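Local structure of lovastatin nonaketide synthase, polyketide synthase component (Aspergillus terreus, 7CPX) at residues W1293-D1298 against A1372-P1377. The protein builds the dihydromonacolin L nonaketide precursor of lovastatin from malonyl-CoA, working as a homodimeric multidomain polyketide synthase together with LovC. The protein carries 2 engineered substitutions. Residues are numbered along the deposited sequence; the frame is centred on the assembly and turned at random.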
# COMPACT_ATOMS: atom_id res chain seq x y z
N TRP A 1293 55.15 -52.66 -4.17
CA TRP A 1293 56.13 -53.55 -3.58
C TRP A 1293 56.41 -53.14 -2.14
O TRP A 1293 56.06 -52.05 -1.69
CB TRP A 1293 57.43 -53.53 -4.38
CG TRP A 1293 57.36 -54.26 -5.69
CD1 TRP A 1293 56.35 -55.07 -6.12
CD2 TRP A 1293 58.35 -54.25 -6.73
NE1 TRP A 1293 56.65 -55.56 -7.37
CE2 TRP A 1293 57.87 -55.07 -7.76
CE3 TRP A 1293 59.58 -53.62 -6.88
CZ2 TRP A 1293 58.58 -55.28 -8.94
CZ3 TRP A 1293 60.29 -53.83 -8.05
CH2 TRP A 1293 59.79 -54.65 -9.07
N ALA A 1294 57.06 -54.05 -1.40
CA ALA A 1294 57.49 -53.75 -0.04
C ALA A 1294 58.65 -52.77 -0.13
O ALA A 1294 59.80 -53.15 -0.37
CB ALA A 1294 57.90 -55.02 0.68
N THR A 1295 58.36 -51.48 0.07
CA THR A 1295 59.37 -50.45 -0.07
C THR A 1295 60.52 -50.69 0.90
O THR A 1295 60.43 -51.49 1.84
CB THR A 1295 58.77 -49.06 0.15
OG1 THR A 1295 59.78 -48.06 -0.05
CG2 THR A 1295 58.20 -48.94 1.55
N ALA A 1296 61.62 -49.97 0.67
CA ALA A 1296 62.82 -50.19 1.47
C ALA A 1296 62.55 -49.95 2.95
O ALA A 1296 63.01 -50.71 3.80
CB ALA A 1296 63.95 -49.28 0.98
N GLN A 1297 61.81 -48.89 3.27
CA GLN A 1297 61.48 -48.62 4.67
C GLN A 1297 60.64 -49.75 5.26
O GLN A 1297 60.86 -50.16 6.40
CB GLN A 1297 60.75 -47.28 4.79
CG GLN A 1297 61.68 -46.07 4.78
CD GLN A 1297 62.53 -45.99 3.53
OE1 GLN A 1297 63.75 -46.05 3.59
NE2 GLN A 1297 61.88 -45.85 2.38
N ASP A 1298 59.67 -50.26 4.49
CA ASP A 1298 58.94 -51.44 4.93
C ASP A 1298 59.87 -52.65 5.04
O ASP A 1298 59.82 -53.40 6.02
CB ASP A 1298 57.79 -51.73 3.97
CG ASP A 1298 56.81 -52.75 4.51
OD1 ASP A 1298 56.19 -52.48 5.56
OD2 ASP A 1298 56.66 -53.83 3.89
N ALA A 1372 58.21 -42.69 12.59
CA ALA A 1372 58.19 -42.37 11.17
C ALA A 1372 57.31 -43.39 10.44
O ALA A 1372 56.61 -44.19 11.06
CB ALA A 1372 59.62 -42.32 10.62
N ASN A 1373 57.37 -43.34 9.11
CA ASN A 1373 56.44 -44.08 8.26
C ASN A 1373 56.97 -45.47 7.94
O ASN A 1373 58.13 -45.81 8.19
CB ASN A 1373 56.20 -43.31 6.96
CG ASN A 1373 57.40 -43.34 6.03
OD1 ASN A 1373 57.44 -44.13 5.09
ND2 ASN A 1373 58.38 -42.49 6.30
N SER A 1374 56.09 -46.29 7.37
CA SER A 1374 56.32 -47.66 6.91
C SER A 1374 56.40 -48.64 8.07
O SER A 1374 56.47 -49.85 7.83
CB SER A 1374 57.59 -47.80 6.05
OG SER A 1374 57.62 -46.83 5.02
N TYR A 1375 56.39 -48.18 9.32
CA TYR A 1375 56.40 -49.07 10.47
C TYR A 1375 55.53 -48.58 11.62
O TYR A 1375 55.50 -49.23 12.66
CB TYR A 1375 57.84 -49.26 10.98
CG TYR A 1375 58.79 -48.17 10.55
CD1 TYR A 1375 58.68 -46.89 11.06
CD2 TYR A 1375 59.81 -48.43 9.64
CE1 TYR A 1375 59.56 -45.89 10.68
CE2 TYR A 1375 60.69 -47.44 9.25
CZ TYR A 1375 60.56 -46.17 9.77
OH TYR A 1375 61.43 -45.18 9.38
N HIS A 1376 54.82 -47.47 11.46
CA HIS A 1376 54.11 -46.87 12.58
C HIS A 1376 52.99 -47.78 13.09
O HIS A 1376 53.07 -48.26 14.22
CB HIS A 1376 53.55 -45.50 12.19
CG HIS A 1376 52.57 -44.95 13.18
ND1 HIS A 1376 52.91 -44.65 14.47
CD2 HIS A 1376 51.25 -44.67 13.06
CE1 HIS A 1376 51.85 -44.19 15.12
NE2 HIS A 1376 50.83 -44.19 14.28
N PRO A 1377 51.95 -48.04 12.29
CA PRO A 1377 50.79 -48.75 12.86
C PRO A 1377 51.12 -50.14 13.38
O PRO A 1377 50.68 -50.51 14.47
CB PRO A 1377 49.81 -48.80 11.68
CG PRO A 1377 50.68 -48.75 10.48
CD PRO A 1377 51.82 -47.85 10.84
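Q1297 and S1374 carry most of this contact, with Y1375 and D1298 adding smaller shares of the 196 Å² that the two segments bury between them. The S1374 side chain projects at the base of Q1297: its OG lies 3.2 Å from Q1297 CB, and its own CB is 3.4 Å from that same carbon. The hydroxyl stands anti to its carbonyl carbon (chi1 -50°), beside the backbone N, and donates to N1373 OD1 over an OG to OD1 distance of 2.7 Å. The donor sits 44° out of the carbonyl plane, with a C=O...donor angle of 132°. Q1297 meets the serine through its CB, while the chain bends at chi2 and its amide turns off from 1372-1377. At the Y1375 ring, Q1297 O approaches the edge close to the ring plane, with CD2 3.8 Å from that oxygen. The backbones come nearest at D1298 and S1374, whose CA atoms are 5.0 Å apart. Although D1298 OD1 lies 3.5 Å from S1374 O, both are acceptors; the other carboxylate oxygen, OD2, is hydrogen-bonded to N1608. L1417 touches the side chains of both T1295 and S1374, adding a third loop to the junction. This is structural packing that joins the loop leading into helix 1298-1309 to the turn ahead of helix 1376-1386, where Y1375 takes the N-cap position. Chemically, S1374 spends its hydroxyl on N1373 and D1298 binds N1608 through OD2, while the two segments meet by van der Waals contact.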